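Side-chain contacts in CalS13 (Micromonospora echinospora, PDB 4ZAS), which probably catalyses pyridoxal 5'-phosphate-dependent transfer of an amino group to a nucleotide-linked sugar: residues 65-70 and 196-201; 77-82 and 245-250; 91-96 and 187-192; 145-150 and 174-179; 345-350 and 397-402. One frame throughout, in Å; residues are numbered along the deposited sequence.

Interaction 1 of 5, residues 65-70 and 196-201; sequences AAVGSR and QAWGAT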
# COMPACT_ATOMS: atom_id res chain seq x y z
N ALA A 65 12.68 -4.05 -15.54
CA ALA A 65 13.83 -4.04 -16.43
C ALA A 65 13.72 -2.94 -17.48
O ALA A 65 14.68 -2.23 -17.75
CB ALA A 65 14.00 -5.40 -17.10
N ALA A 66 12.52 -2.79 -18.06
CA ALA A 66 12.28 -1.81 -19.11
C ALA A 66 12.45 -0.40 -18.59
O ALA A 66 13.04 0.45 -19.26
CB ALA A 66 10.91 -1.98 -19.70
N VAL A 67 11.91 -0.15 -17.40
CA VAL A 67 12.11 1.14 -16.75
C VAL A 67 13.61 1.37 -16.54
O VAL A 67 14.14 2.45 -16.83
CB VAL A 67 11.35 1.23 -15.43
CG1 VAL A 67 11.80 2.45 -14.68
CG2 VAL A 67 9.85 1.31 -15.67
N GLY A 68 14.29 0.34 -16.02
CA GLY A 68 15.70 0.42 -15.73
C GLY A 68 16.50 0.73 -16.98
O GLY A 68 17.47 1.51 -16.95
N SER A 69 16.07 0.15 -18.09
CA SER A 69 16.77 0.29 -19.34
C SER A 69 16.67 1.72 -19.85
O SER A 69 17.62 2.25 -20.42
CB SER A 69 16.20 -0.69 -20.37
OG SER A 69 17.00 -0.75 -21.53
N ARG A 70 15.54 2.36 -19.59
CA ARG A 70 15.31 3.74 -20.01
C ARG A 70 16.05 4.73 -19.14
O ARG A 70 16.73 5.63 -19.63
CB ARG A 70 13.83 4.07 -19.95
CG ARG A 70 13.02 3.34 -20.98
CD ARG A 70 11.79 4.14 -21.28
NE ARG A 70 11.05 3.62 -22.40
CZ ARG A 70 10.31 4.40 -23.17
NH1 ARG A 70 10.26 5.69 -22.89
NH2 ARG A 70 9.64 3.89 -24.21
N GLN A 196 6.48 13.36 -10.20
CA GLN A 196 5.94 14.04 -11.36
C GLN A 196 6.98 14.17 -12.45
O GLN A 196 6.79 14.90 -13.42
CB GLN A 196 5.41 15.42 -10.98
CG GLN A 196 4.53 15.40 -9.79
CD GLN A 196 4.19 16.78 -9.29
OE1 GLN A 196 4.77 17.75 -9.74
NE2 GLN A 196 3.22 16.88 -8.39
N ALA A 197 8.10 13.49 -12.27
CA ALA A 197 9.30 13.79 -13.05
C ALA A 197 9.67 12.73 -14.07
O ALA A 197 10.78 12.74 -14.56
CB ALA A 197 10.48 14.00 -12.10
N TRP A 198 8.75 11.83 -14.40
CA TRP A 198 9.08 10.85 -15.42
C TRP A 198 9.49 11.56 -16.70
O TRP A 198 8.77 12.40 -17.20
CB TRP A 198 7.91 9.90 -15.72
CG TRP A 198 8.24 9.09 -16.95
CD1 TRP A 198 8.04 9.45 -18.25
CD2 TRP A 198 8.87 7.81 -16.98
NE1 TRP A 198 8.51 8.48 -19.09
CE2 TRP A 198 9.02 7.45 -18.34
CE3 TRP A 198 9.34 6.93 -16.00
CZ2 TRP A 198 9.60 6.25 -18.73
CZ3 TRP A 198 9.92 5.75 -16.40
CH2 TRP A 198 10.04 5.42 -17.75
N GLY A 199 10.65 11.21 -17.24
CA GLY A 199 11.09 11.78 -18.49
C GLY A 199 12.01 12.96 -18.26
O GLY A 199 12.76 13.38 -19.15
N ALA A 200 11.95 13.53 -17.06
CA ALA A 200 12.79 14.68 -16.76
C ALA A 200 14.25 14.27 -16.86
O ALA A 200 14.61 13.13 -16.57
CB ALA A 200 12.48 15.25 -15.39
N THR A 201 15.08 15.21 -17.30
CA THR A 201 16.49 14.95 -17.51
C THR A 201 17.29 16.04 -16.80
O THR A 201 16.84 17.18 -16.71
CB THR A 201 16.80 14.87 -19.02
OG1 THR A 201 17.44 13.61 -19.29
CG2 THR A 201 17.69 16.00 -19.51
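A type II beta turn, Ala197 to Ala200, carries Trp198 at its first corner and sends that indole to helix 58-71, where Val67 and Arg70 receive it. The contact is all carbon. Arg70 lays its CD beside the outer rim of the benzene ring, 4.0 Å from Trp198 CZ2, and Val67 CG1 comes to the neighbouring part of the same rim, 4.2 Å from Trp198 CZ3. Both partners lie near the ring plane, so the indole offers its edge. CG anti to the backbone N (chi1 170°) sends the indole out of the turn to the helix, and the large ring together with Val67's methyl bridges the 10.3 Å between Trp198 CA and Val67 CA. Gly199 takes the second corner at positive phi, where a side chain would strike the preceding carbonyl oxygen, and Ala200 N bonds Ala197 O at 2.9 Å. Arginine suits the helix surface because its methylenes serve the tryptophan while NH1 forms a salt bridge with Asp289 of helix 275-305. Leu285 and Val288 of that helix, with Phe231 from the large sheet, also pack on Trp198. In the same loop, Gln196 bonds O3 of the pyridoxal-modified lysine at position 222.

Interaction 2 of 5, residues 77-82 and 245-250; sequences VSVNCG and LRRWLG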
# COMPACT_ATOMS: atom_id res chain seq x y z
N VAL A 77 13.03 -1.04 -8.18
CA VAL A 77 12.13 -1.83 -7.37
C VAL A 77 10.72 -1.27 -7.48
O VAL A 77 10.43 -0.21 -6.92
CB VAL A 77 12.59 -1.84 -5.89
CG1 VAL A 77 11.61 -2.63 -5.02
CG2 VAL A 77 13.99 -2.42 -5.79
N SER A 78 9.83 -1.96 -8.19
CA SER A 78 8.44 -1.49 -8.31
C SER A 78 7.72 -1.58 -6.95
O SER A 78 8.10 -2.39 -6.07
CB SER A 78 7.68 -2.29 -9.38
OG SER A 78 7.57 -3.68 -9.02
N VAL A 79 6.73 -0.71 -6.74
CA VAL A 79 5.93 -0.69 -5.51
C VAL A 79 4.49 -0.32 -5.88
O VAL A 79 4.24 0.09 -7.00
CB VAL A 79 6.49 0.30 -4.46
CG1 VAL A 79 7.71 -0.28 -3.70
CG2 VAL A 79 6.80 1.65 -5.12
N ASN A 80 3.55 -0.46 -4.94
CA ASN A 80 2.14 -0.34 -5.29
C ASN A 80 1.64 1.12 -5.33
O ASN A 80 0.48 1.36 -5.64
CB ASN A 80 1.23 -1.23 -4.38
CG ASN A 80 1.35 -0.91 -2.89
OD1 ASN A 80 2.05 -0.00 -2.46
ND2 ASN A 80 0.60 -1.67 -2.09
N CYS A 81 2.52 2.07 -4.97
CA CYS A 81 2.32 3.52 -5.20
C CYS A 81 3.58 4.30 -4.84
O CYS A 81 4.48 3.77 -4.18
CB CYS A 81 1.13 4.08 -4.42
SG CYS A 81 1.19 3.91 -2.65
N GLY A 82 3.63 5.57 -5.24
CA GLY A 82 4.77 6.42 -4.98
C GLY A 82 4.99 6.71 -3.50
O GLY A 82 6.13 6.76 -3.02
N LEU A 245 14.00 -6.55 -0.32
CA LEU A 245 13.69 -7.33 0.86
C LEU A 245 12.53 -6.76 1.64
O LEU A 245 11.58 -7.48 1.96
CB LEU A 245 14.91 -7.41 1.79
CG LEU A 245 15.65 -8.73 1.96
CD1 LEU A 245 16.74 -8.55 2.99
CD2 LEU A 245 14.67 -9.80 2.42
N ARG A 246 12.63 -5.48 2.00
CA ARG A 246 11.60 -4.86 2.83
C ARG A 246 10.31 -4.66 2.05
O ARG A 246 9.28 -4.32 2.63
CB ARG A 246 12.07 -3.53 3.40
CG ARG A 246 13.24 -3.67 4.31
CD ARG A 246 13.58 -2.36 4.96
NE ARG A 246 14.73 -2.52 5.85
CZ ARG A 246 15.24 -1.55 6.60
NH1 ARG A 246 14.70 -0.34 6.54
NH2 ARG A 246 16.27 -1.79 7.39
N ARG A 247 10.38 -4.83 0.74
CA ARG A 247 9.21 -4.69 -0.09
C ARG A 247 8.19 -5.79 0.18
O ARG A 247 6.99 -5.57 0.06
CB ARG A 247 9.58 -4.68 -1.56
CG ARG A 247 8.39 -4.52 -2.45
CD ARG A 247 8.77 -4.47 -3.89
NE ARG A 247 9.51 -5.64 -4.35
CZ ARG A 247 9.88 -5.78 -5.62
NH1 ARG A 247 9.56 -4.82 -6.49
NH2 ARG A 247 10.55 -6.85 -6.03
N TRP A 248 8.69 -6.97 0.55
CA TRP A 248 7.86 -8.14 0.81
C TRP A 248 8.18 -8.73 2.19
O TRP A 248 8.72 -9.83 2.32
CB TRP A 248 8.03 -9.17 -0.33
CG TRP A 248 7.27 -10.45 -0.12
CD1 TRP A 248 7.79 -11.69 0.20
CD2 TRP A 248 5.85 -10.62 -0.13
NE1 TRP A 248 6.78 -12.61 0.35
CE2 TRP A 248 5.58 -11.98 0.16
CE3 TRP A 248 4.78 -9.75 -0.36
CZ2 TRP A 248 4.29 -12.48 0.22
CZ3 TRP A 248 3.50 -10.26 -0.31
CH2 TRP A 248 3.26 -11.61 -0.03
N LEU A 249 7.83 -7.97 3.23
CA LEU A 249 7.86 -8.44 4.62
C LEU A 249 9.20 -8.94 5.17
O LEU A 249 9.23 -9.51 6.26
CB LEU A 249 6.83 -9.55 4.83
CG LEU A 249 5.42 -9.07 4.48
CD1 LEU A 249 4.61 -10.19 3.91
CD2 LEU A 249 4.73 -8.47 5.70
N GLY A 250 10.30 -8.69 4.47
CA GLY A 250 11.59 -9.13 4.96
C GLY A 250 11.80 -10.63 4.76
O GLY A 250 12.62 -11.26 5.43
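A buried hydrogen bond between an arginine side chain and a strand backbone joins Arg247, near the end of helix 237-247, to Ser78 on strand 76-79. Arg247 NH1 donates to Ser78 O at 2.9 Å, nearly straight with an N-H...O angle of 165°, and the acceptor lies in the guanidinium plane. Val77 comes in over a face of the same group, its CG1 3.6 Å from Arg247 CZ, so a methyl covers the planar cation while the edge of the guanidinium serves the carbonyl. The arginine chain runs out extended and then bends at chi3 (57°), which swings the guanidinium back along the strand; Val79 CG1 lies 4.3 Å from Arg247 CD, beside the aliphatic part. Strand 76-79 is an outermost strand, within this chain, of the seven-stranded sheet expected of a fold type I aminotransferase, and the helix is thus tied to the sheet's margin. Glu64 of helix 58-71 forms a salt bridge with Arg247 NH1 and also bonds Ser78 OG, probably balancing the buried charge. Replacing Arg247 by a leucine would probably leave Glu64 without its cationic mate and Ser78 O without this donor. Arg253, seen to bind dTDP in this protein though no dTDP is bound to this chain in the model, has its side chain about 6 Å from that of Arg247. Just past the strand, Gly82 N holds OP2 of the pyridoxal-modified lysine.

Interaction 3 of 5, residues 91-96 and 187-192; sequences SLAARP and RPLVVE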
# COMPACT_ATOMS: atom_id res chain seq x y z
N SER A 91 12.63 4.24 5.35
CA SER A 91 12.87 3.22 6.35
C SER A 91 14.38 2.88 6.45
O SER A 91 14.85 2.42 7.49
CB SER A 91 12.08 1.96 6.02
OG SER A 91 12.76 1.17 5.07
N LEU A 92 15.13 3.17 5.39
CA LEU A 92 16.59 3.02 5.38
C LEU A 92 17.22 3.96 6.39
O LEU A 92 18.25 3.64 7.01
CB LEU A 92 17.15 3.34 4.01
CG LEU A 92 16.74 2.39 2.89
CD1 LEU A 92 17.21 2.97 1.56
CD2 LEU A 92 17.32 1.03 3.13
N ALA A 93 16.61 5.14 6.52
CA ALA A 93 17.10 6.15 7.44
C ALA A 93 16.75 5.77 8.87
O ALA A 93 17.59 5.81 9.76
CB ALA A 93 16.51 7.49 7.08
N ALA A 94 15.49 5.39 9.06
CA ALA A 94 14.97 5.01 10.37
C ALA A 94 15.58 3.70 10.88
O ALA A 94 15.91 3.59 12.06
CB ALA A 94 13.47 4.90 10.30
N ARG A 95 15.69 2.72 9.99
CA ARG A 95 16.24 1.40 10.32
C ARG A 95 17.33 1.03 9.32
O ARG A 95 17.04 0.44 8.28
CB ARG A 95 15.16 0.30 10.31
CG ARG A 95 14.08 0.40 11.37
CD ARG A 95 12.72 -0.20 10.89
NE ARG A 95 12.84 -1.55 10.35
CZ ARG A 95 12.20 -1.97 9.27
NH1 ARG A 95 11.37 -1.17 8.62
NH2 ARG A 95 12.37 -3.21 8.85
N PRO A 96 18.58 1.39 9.62
CA PRO A 96 19.71 1.27 8.68
C PRO A 96 20.05 -0.11 8.05
O PRO A 96 20.32 -0.08 6.85
CB PRO A 96 20.89 1.76 9.53
CG PRO A 96 20.27 2.73 10.47
CD PRO A 96 18.95 2.11 10.85
N ARG A 187 26.84 9.97 6.46
CA ARG A 187 26.12 10.89 5.60
C ARG A 187 24.61 10.61 5.66
O ARG A 187 24.20 9.47 5.56
CB ARG A 187 26.63 10.77 4.16
CG ARG A 187 26.26 11.89 3.22
CD ARG A 187 26.95 11.64 1.89
NE ARG A 187 26.67 12.65 0.87
CZ ARG A 187 25.59 12.67 0.11
NH1 ARG A 187 25.44 13.63 -0.80
NH2 ARG A 187 24.65 11.74 0.24
N PRO A 188 23.79 11.65 5.84
CA PRO A 188 22.35 11.40 5.82
C PRO A 188 21.90 10.86 4.49
O PRO A 188 22.59 11.05 3.48
CB PRO A 188 21.74 12.78 6.06
CG PRO A 188 22.79 13.73 5.60
CD PRO A 188 24.09 13.08 6.00
N LEU A 189 20.77 10.17 4.51
CA LEU A 189 20.18 9.60 3.30
C LEU A 189 19.61 10.71 2.42
O LEU A 189 18.84 11.55 2.90
CB LEU A 189 19.07 8.62 3.66
CG LEU A 189 18.43 7.90 2.48
CD1 LEU A 189 19.43 6.94 1.87
CD2 LEU A 189 17.15 7.18 2.88
N VAL A 190 19.96 10.72 1.14
CA VAL A 190 19.38 11.69 0.21
C VAL A 190 18.34 11.03 -0.68
O VAL A 190 18.67 10.16 -1.50
CB VAL A 190 20.49 12.36 -0.61
CG1 VAL A 190 19.90 13.36 -1.56
CG2 VAL A 190 21.50 13.01 0.31
N VAL A 191 17.08 11.46 -0.54
CA VAL A 191 15.95 10.90 -1.29
C VAL A 191 15.33 11.93 -2.23
O VAL A 191 14.88 12.99 -1.77
CB VAL A 191 14.83 10.40 -0.33
CG1 VAL A 191 13.69 9.82 -1.14
CG2 VAL A 191 15.36 9.39 0.64
N GLU A 192 15.29 11.62 -3.53
CA GLU A 192 14.61 12.47 -4.52
C GLU A 192 13.18 12.02 -4.83
O GLU A 192 12.99 10.94 -5.38
CB GLU A 192 15.38 12.48 -5.85
CG GLU A 192 16.78 13.05 -5.79
CD GLU A 192 17.50 12.95 -7.13
OE1 GLU A 192 16.84 13.11 -8.17
OE2 GLU A 192 18.71 12.67 -7.15
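Beside the place where Leu92 and Ala93 meet Leu189, Ser91 OG is held by two groups: it gives its proton to Leu88 O, one turn back in helix 82-94, and accepts from Arg246 NH1 of helix 237-247. A small hydroxyl can reach its own helix backbone and still meet the arginine. The helix closes with Arg95 N bonded to Ser91 O at 2.7 Å. The contact with the strand, by contrast, is apolar and rests on one methyl. Leu189 CD2 lies 4.0 Å from Leu92 CB and 4.3 Å from Ala93 CB, so it sits against two successive helix residues. Leu189 places CG anti to the backbone N (chi1 -177°), which carries its branch off the strand to the helix. Alanine at position 93 is short enough to let the backbones come close, with its CA 6.2 Å from that of Leu189, whereas the longer Leu92 also packs on Leu239, Arg242 and Leu243 of helix 237-247. Leu189 begins strand 189-193, an inner strand that pairs on one flank with 155-161 and on the other with 213-217. Helix 82-94 packs against this part of the sheet, Ala93 also touching Arg156 and Ala157.

Interaction 4 of 5, residues 145-150 and 174-179; sequences DDLAAK and RAVVDR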
# COMPACT_ATOMS: atom_id res chain seq x y z
N ASP A 145 20.30 26.65 0.06
CA ASP A 145 21.09 27.41 1.02
C ASP A 145 20.44 27.33 2.38
O ASP A 145 21.13 27.29 3.40
CB ASP A 145 21.24 28.86 0.57
CG ASP A 145 22.09 29.01 -0.67
OD1 ASP A 145 23.19 28.42 -0.73
OD2 ASP A 145 21.63 29.70 -1.61
N ASP A 146 19.10 27.33 2.42
CA ASP A 146 18.40 27.11 3.68
C ASP A 146 18.66 25.70 4.20
O ASP A 146 18.78 25.49 5.41
CB ASP A 146 16.90 27.33 3.54
CG ASP A 146 16.20 27.35 4.90
OD1 ASP A 146 16.72 27.99 5.84
OD2 ASP A 146 15.16 26.68 5.02
N LEU A 147 18.73 24.75 3.28
CA LEU A 147 19.06 23.37 3.60
C LEU A 147 20.41 23.28 4.28
O LEU A 147 20.57 22.62 5.31
CB LEU A 147 19.06 22.51 2.34
CG LEU A 147 19.53 21.07 2.57
CD1 LEU A 147 18.55 20.31 3.45
CD2 LEU A 147 19.73 20.36 1.24
N ALA A 148 21.40 23.94 3.68
CA ALA A 148 22.76 23.92 4.20
C ALA A 148 22.82 24.34 5.68
O ALA A 148 23.59 23.76 6.46
CB ALA A 148 23.64 24.83 3.37
N ALA A 149 22.03 25.34 6.05
CA ALA A 149 22.02 25.87 7.41
C ALA A 149 21.34 24.91 8.41
O ALA A 149 21.64 24.92 9.60
CB ALA A 149 21.36 27.27 7.43
N LYS A 150 20.40 24.11 7.93
CA LYS A 150 19.59 23.30 8.84
C LYS A 150 20.09 21.87 8.99
O LYS A 150 19.59 21.12 9.83
CB LYS A 150 18.13 23.31 8.35
CG LYS A 150 17.48 24.68 8.51
CD LYS A 150 16.06 24.71 8.00
CE LYS A 150 15.41 26.04 8.35
NZ LYS A 150 14.14 26.18 7.64
N ARG A 174 24.30 17.95 -3.71
CA ARG A 174 25.37 17.04 -3.32
C ARG A 174 26.50 17.81 -2.65
O ARG A 174 26.98 17.40 -1.60
CB ARG A 174 25.90 16.27 -4.54
CG ARG A 174 26.96 15.23 -4.21
CD ARG A 174 27.11 14.17 -5.30
NE ARG A 174 27.36 12.88 -4.67
CZ ARG A 174 26.47 11.92 -4.51
NH1 ARG A 174 25.26 12.03 -5.01
NH2 ARG A 174 26.83 10.80 -3.90
N ALA A 175 26.89 18.94 -3.23
CA ALA A 175 27.95 19.74 -2.63
C ALA A 175 27.55 20.27 -1.26
O ALA A 175 28.35 20.30 -0.33
CB ALA A 175 28.31 20.90 -3.54
N VAL A 176 26.30 20.70 -1.14
CA VAL A 176 25.81 21.25 0.10
C VAL A 176 25.75 20.14 1.15
O VAL A 176 26.18 20.33 2.28
CB VAL A 176 24.46 21.95 -0.12
CG1 VAL A 176 23.72 22.11 1.17
CG2 VAL A 176 24.71 23.28 -0.77
N VAL A 177 25.22 18.97 0.78
CA VAL A 177 25.17 17.88 1.74
C VAL A 177 26.57 17.46 2.15
O VAL A 177 26.83 17.22 3.33
CB VAL A 177 24.41 16.67 1.19
CG1 VAL A 177 24.63 15.46 2.09
CG2 VAL A 177 22.92 17.00 1.06
N ASP A 178 27.49 17.40 1.18
CA ASP A 178 28.85 16.96 1.44
C ASP A 178 29.61 17.93 2.34
O ASP A 178 30.39 17.49 3.18
CB ASP A 178 29.62 16.74 0.12
CG ASP A 178 29.19 15.44 -0.58
OD1 ASP A 178 28.43 14.65 0.03
OD2 ASP A 178 29.62 15.18 -1.73
N ARG A 179 29.40 19.23 2.15
CA ARG A 179 30.06 20.25 2.99
C ARG A 179 29.49 20.26 4.42
O ARG A 179 30.24 20.31 5.39
CB ARG A 179 29.98 21.63 2.33
CG ARG A 179 30.62 22.77 3.12
CD ARG A 179 30.44 24.11 2.41
NE ARG A 179 31.27 25.18 2.95
CZ ARG A 179 32.52 25.45 2.57
NH1 ARG A 179 33.10 24.70 1.65
NH2 ARG A 179 33.18 26.46 3.13
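Val176 CG1 presses on the small side chain of Ala148, 3.5 Å from its CB and 3.7 Å from its CA. The valine reaches there because CG1 stands anti to the backbone N (chi1 161°). Leu147 adds a looser touch, its CD2 4.4 Å from the same Val176 CG1, so this one methyl meets two successive residues of helix 144-150. Alanine suits position 148 since nothing beyond CB holds the helices apart: its CA and that of Val176 are 5.8 Å apart. Behind the contact, Leu147 and Val177 both turn to Ile158 of strand 155-161, so the two helices lie side by side on the large sheet. Helix 170-180 belongs to a beta-alpha-beta crossover from strand 155-161 to the adjacent parallel strand 189-193. Away from Val176, Lys150 NZ forms a salt bridge with Asp146 OD2, on its syn lone pair; NZ also bonds Trp132 O of strand 129-132, and Asp134 N just after that strand bonds Asp146 OD2. Arg172, in the first turn of helix 170-180, adds a salt bridge to Asp145. Between the segments no hydrogen bond forms, so the fit depends on methyl shape, while the charged groups work round its margins.

Interaction 5 of 5, residues 345-350 and 397-402; sequences AGIATS and VETIKS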
# COMPACT_ATOMS: atom_id res chain seq x y z
N ALA A 345 -13.65 30.41 -18.90
CA ALA A 345 -13.25 30.11 -20.27
C ALA A 345 -13.08 28.60 -20.47
O ALA A 345 -12.66 28.15 -21.54
CB ALA A 345 -11.96 30.85 -20.61
N GLY A 346 -13.41 27.83 -19.45
CA GLY A 346 -13.34 26.39 -19.57
C GLY A 346 -11.96 25.82 -19.38
O GLY A 346 -11.62 24.75 -19.90
N ILE A 347 -11.15 26.55 -18.63
CA ILE A 347 -9.78 26.13 -18.38
C ILE A 347 -9.63 25.75 -16.92
O ILE A 347 -9.87 26.57 -16.02
CB ILE A 347 -8.80 27.23 -18.78
CG1 ILE A 347 -9.00 27.56 -20.25
CG2 ILE A 347 -7.37 26.78 -18.50
CD1 ILE A 347 -8.45 28.92 -20.61
N ALA A 348 -9.32 24.49 -16.68
CA ALA A 348 -9.09 24.04 -15.32
C ALA A 348 -7.76 24.56 -14.82
O ALA A 348 -6.78 24.61 -15.55
CB ALA A 348 -9.13 22.54 -15.25
N THR A 349 -7.71 24.87 -13.53
CA THR A 349 -6.59 25.54 -12.92
C THR A 349 -6.52 25.11 -11.45
O THR A 349 -7.57 24.95 -10.84
CB THR A 349 -6.78 27.06 -13.07
OG1 THR A 349 -6.12 27.50 -14.27
CG2 THR A 349 -6.22 27.81 -11.92
N SER A 350 -5.33 24.91 -10.88
CA SER A 350 -5.28 24.48 -9.47
C SER A 350 -4.00 24.84 -8.71
O SER A 350 -2.92 24.93 -9.28
CB SER A 350 -5.50 22.97 -9.35
OG SER A 350 -5.50 22.56 -7.99
N VAL A 397 -3.57 30.88 -23.50
CA VAL A 397 -2.79 32.08 -23.70
C VAL A 397 -3.69 33.28 -23.92
O VAL A 397 -3.50 34.34 -23.30
CB VAL A 397 -1.84 31.90 -24.88
CG1 VAL A 397 -1.24 33.22 -25.31
CG2 VAL A 397 -0.79 30.84 -24.57
N GLU A 398 -4.69 33.11 -24.77
CA GLU A 398 -5.58 34.22 -25.13
C GLU A 398 -6.35 34.70 -23.91
O GLU A 398 -6.53 35.90 -23.69
CB GLU A 398 -6.54 33.79 -26.24
CG GLU A 398 -6.95 34.86 -27.26
CD GLU A 398 -5.77 35.48 -28.01
OE1 GLU A 398 -4.72 34.81 -28.15
OE2 GLU A 398 -5.92 36.63 -28.49
N THR A 399 -6.80 33.74 -23.10
CA THR A 399 -7.57 34.03 -21.90
C THR A 399 -6.76 34.78 -20.84
O THR A 399 -7.23 35.77 -20.28
CB THR A 399 -8.09 32.74 -21.25
OG1 THR A 399 -8.96 32.07 -22.17
CG2 THR A 399 -8.84 33.04 -19.95
N ILE A 400 -5.53 34.32 -20.60
CA ILE A 400 -4.64 34.95 -19.63
C ILE A 400 -4.38 36.40 -20.05
O ILE A 400 -4.34 37.30 -19.21
CB ILE A 400 -3.32 34.14 -19.46
CG1 ILE A 400 -3.61 32.73 -18.93
CG2 ILE A 400 -2.35 34.85 -18.53
CD1 ILE A 400 -2.38 31.83 -18.76
N LYS A 401 -4.23 36.63 -21.35
CA LYS A 401 -3.99 37.96 -21.91
C LYS A 401 -5.21 38.91 -21.83
O LYS A 401 -5.07 40.13 -21.97
CB LYS A 401 -3.52 37.84 -23.37
CG LYS A 401 -2.04 37.47 -23.53
CD LYS A 401 -1.62 37.36 -24.99
CE LYS A 401 -0.14 37.02 -25.14
NZ LYS A 401 0.23 36.74 -26.56
N SER A 402 -6.40 38.34 -21.64
CA SER A 402 -7.62 39.15 -21.52
C SER A 402 -7.71 39.80 -20.14
O SER A 402 -8.65 40.51 -19.84
CB SER A 402 -8.87 38.30 -21.76
OG SER A 402 -9.14 37.45 -20.65
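Van der Waals contacts do all the work between Thr399 and its two partners, Ala345 and Ile347. Ile347 and Thr399 reach toward each other tip to tip: CD1 of the isoleucine ends 3.6 Å from Thr399 OG1 and 3.9 Å from Thr399 CB. Ala345 CB approaches the same side chain, 3.6 Å from Thr399 OG1 and 3.9 Å from Thr399 CG2, so both branches of the threonine are used. The isoleucine has the length to cross from the loop to the helix, while the alanine, nearer the helix, needs only a methyl.

Hydrogen bonds settle the polar atoms around this packing. With OG1 lying beside its own backbone N (chi1 -61°), Thr399 can bond back to His395 O one turn earlier, which lets a hydroxyl sit among methyl groups. His395 also reaches over to the loop, where its NE2 holds Ala345 O. The segment 345-350 leaves helix 335-344 through a Schellman motif, with Gly346 at the positive phi that ends it; any side chain there would strike the preceding carbonyl oxygen. An alanine in place of Thr399 would probably open a gap beside Ile347 CD1 and leave His395 O without its hydroxyl mate. At the end of helix 390-401, Thr399 O takes two donors, Ser402 N at 3.0 Å and Ser402 OG at 2.6 Å, the latter in the carbonyl plane on a lone pair.

Backbone pairing ties the loop to the rest of the fold, Gly346 and Ala348 both bonding to Ile30. Farther along, Ser350 OG meets Ile258 O of the second subunit.

Overall arrangement
From the N terminus, interaction 1 opens on helix 58-71, interaction 2 on the next strand, 76-79, and interaction 3 on helix 82-94. Interaction 4 opens last of these four and closes first, joining helices 144-150 and 170-180, and lies within the loop of interaction 3, which closes on strand 189-193. Both fall within interactions 1 and 2. Interaction 1 closes at 196-201 and interaction 2 only at 245-250, so these two cross. Interactions 2 and 3 touch through Arg246, and interactions 3 and 4 through the salt bridge of Arg187 with Asp178. Interaction 5 follows in series, about 41 Å from interaction 2 between centres, and joins C-terminal elements beyond the large sheet.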